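Long-range contact in alpha-toxin (Clostridium novyi, PDB 2VK9), which is a clostridial toxin whose catalytic domain belongs to the TcdA/TcdB glycosyltransferase family and has a GT-A-type fold: residues S403-R408 / P477-S482. Residues are numbered along the deposited sequence; the frame is centred on the assembly and turned at random.
Sequences SQLENR and PNIYSS
Q404 OE1, close to S482 CB across the contact, is gripped by two nitrogens of R408. R408 NE donates to Q404 OE1 at 2.7 Å with an N-H...O angle of 155°; the bond from NH2 is longer and more bent. The oxygen lies in the guanidinium plane, evidence of a side-on grip, whereas NH2 stands above the amide plane. Both residues lie one turn apart on the same helix, and the two bonds tie their polar ends together beside 477-482. A bend at chi2 (-71°) puts Q404 CD 3.7 Å from S482 CB; its NE2 is hydrogen-bonded to T494 O and D486 OD2. R408 runs extended from CG to NE, passing I479, whose CG2 branch meets R408 CD at 3.7 Å. The CA of I479 sits over one guanidinium face, 4.3 Å above the plane and over the centre. At the far end R408 NH2 comes within 3.1 Å of S482 OG; that hydroxyl is hydrogen-bonded to D496 O, and R408 NH1 to F473 O. The CG1-CD1 branch of I479 makes the apolar part of the interface, its CD1 lying 3.8 Å from L405 CD1. Both side chains are buried, and they meet obliquely. Backbone approach is closest at Q404 and I479, with CA atoms 6.2 Å apart, and the short helix axes pass at 9.7 Å with 123° between their directions. This is buried helix-helix packing within the crystallised catalytic domain, joining helix 396-422 to helix 477-488. L405 continues onto L249 of helix 247-259 and I272 of helix 263-278, while Y480 touches that second helix and, with S481, strand 382-391 of the central mixed sheet.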
# COMPACT_ATOMS: atom_id res chain seq x y z
N SER A 403 13.72 0.74 0.47
CA SER A 403 14.46 1.67 1.31
C SER A 403 13.50 2.47 2.22
O SER A 403 13.71 2.52 3.43
CB SER A 403 15.29 2.60 0.44
OG SER A 403 15.96 3.57 1.22
N GLN A 404 12.45 3.05 1.63
CA GLN A 404 11.41 3.73 2.41
C GLN A 404 10.87 2.85 3.53
O GLN A 404 10.86 3.26 4.69
CB GLN A 404 10.25 4.15 1.52
CG GLN A 404 10.46 5.43 0.73
CD GLN A 404 10.47 6.70 1.58
OE1 GLN A 404 10.07 6.71 2.75
NE2 GLN A 404 10.94 7.80 0.97
N LEU A 405 10.44 1.64 3.18
CA LEU A 405 9.85 0.72 4.14
C LEU A 405 10.83 0.40 5.27
O LEU A 405 10.45 0.44 6.44
CB LEU A 405 9.36 -0.57 3.45
CG LEU A 405 8.60 -1.59 4.32
CD1 LEU A 405 7.15 -1.22 4.46
CD2 LEU A 405 8.67 -2.97 3.73
N GLU A 406 12.08 0.08 4.91
CA GLU A 406 13.11 -0.26 5.88
C GLU A 406 13.42 0.91 6.79
O GLU A 406 13.57 0.74 8.00
CB GLU A 406 14.39 -0.68 5.18
CG GLU A 406 14.46 -2.14 4.79
CD GLU A 406 15.63 -2.44 3.85
OE1 GLU A 406 16.41 -1.50 3.57
OE2 GLU A 406 15.76 -3.60 3.40
N ASN A 407 13.49 2.09 6.20
CA ASN A 407 13.74 3.33 6.93
C ASN A 407 12.65 3.64 7.96
O ASN A 407 12.95 3.92 9.12
CB ASN A 407 13.90 4.49 5.96
CG ASN A 407 14.23 5.79 6.66
OD1 ASN A 407 15.30 5.94 7.24
ND2 ASN A 407 13.31 6.74 6.60
N ARG A 408 11.40 3.58 7.53
CA ARG A 408 10.27 3.88 8.40
C ARG A 408 10.10 2.87 9.52
O ARG A 408 9.71 3.24 10.62
CB ARG A 408 8.99 3.99 7.59
CG ARG A 408 8.95 5.25 6.79
CD ARG A 408 8.06 5.13 5.62
NE ARG A 408 8.24 6.27 4.73
CZ ARG A 408 7.39 7.27 4.61
NH1 ARG A 408 6.25 7.29 5.31
NH2 ARG A 408 7.67 8.26 3.78
N PRO A 477 0.12 3.29 1.13
CA PRO A 477 0.22 4.27 0.05
C PRO A 477 1.21 5.42 0.27
O PRO A 477 1.85 5.85 -0.69
CB PRO A 477 -1.20 4.80 -0.08
CG PRO A 477 -2.04 3.65 0.31
CD PRO A 477 -1.29 2.94 1.40
N ASN A 478 1.34 5.92 1.50
CA ASN A 478 2.21 7.07 1.75
C ASN A 478 3.68 6.78 1.46
O ASN A 478 4.41 7.66 1.01
CB ASN A 478 2.05 7.61 3.18
CG ASN A 478 0.73 8.37 3.39
OD1 ASN A 478 -0.08 8.56 2.46
ND2 ASN A 478 0.51 8.82 4.63
N ILE A 479 4.10 5.54 1.68
CA ILE A 479 5.49 5.16 1.43
C ILE A 479 5.75 5.02 -0.08
O ILE A 479 6.90 5.07 -0.53
CB ILE A 479 5.88 3.86 2.20
CG1 ILE A 479 5.46 2.60 1.42
CG2 ILE A 479 5.25 3.86 3.58
CD1 ILE A 479 6.13 1.32 1.89
N TYR A 480 4.68 4.85 -0.85
CA TYR A 480 4.77 4.73 -2.30
C TYR A 480 4.94 6.09 -2.94
O TYR A 480 5.77 6.26 -3.85
CB TYR A 480 3.55 4.01 -2.89
CG TYR A 480 3.55 2.52 -2.62
CD1 TYR A 480 3.35 2.04 -1.33
CD2 TYR A 480 3.77 1.60 -3.63
CE1 TYR A 480 3.35 0.70 -1.06
CE2 TYR A 480 3.78 0.24 -3.36
CZ TYR A 480 3.57 -0.20 -2.07
OH TYR A 480 3.58 -1.53 -1.76
N SER A 481 4.18 7.07 -2.45
CA SER A 481 4.30 8.42 -2.96
C SER A 481 5.59 9.06 -2.50
O SER A 481 6.09 9.97 -3.17
CB SER A 481 3.10 9.28 -2.58
OG SER A 481 2.82 9.14 -1.21
N SER A 482 6.16 8.58 -1.40
CA SER A 482 7.47 9.05 -0.97
C SER A 482 8.61 8.37 -1.72
O SER A 482 9.65 8.99 -1.97
CB SER A 482 7.65 8.89 0.55
OG SER A 482 6.78 9.76 1.26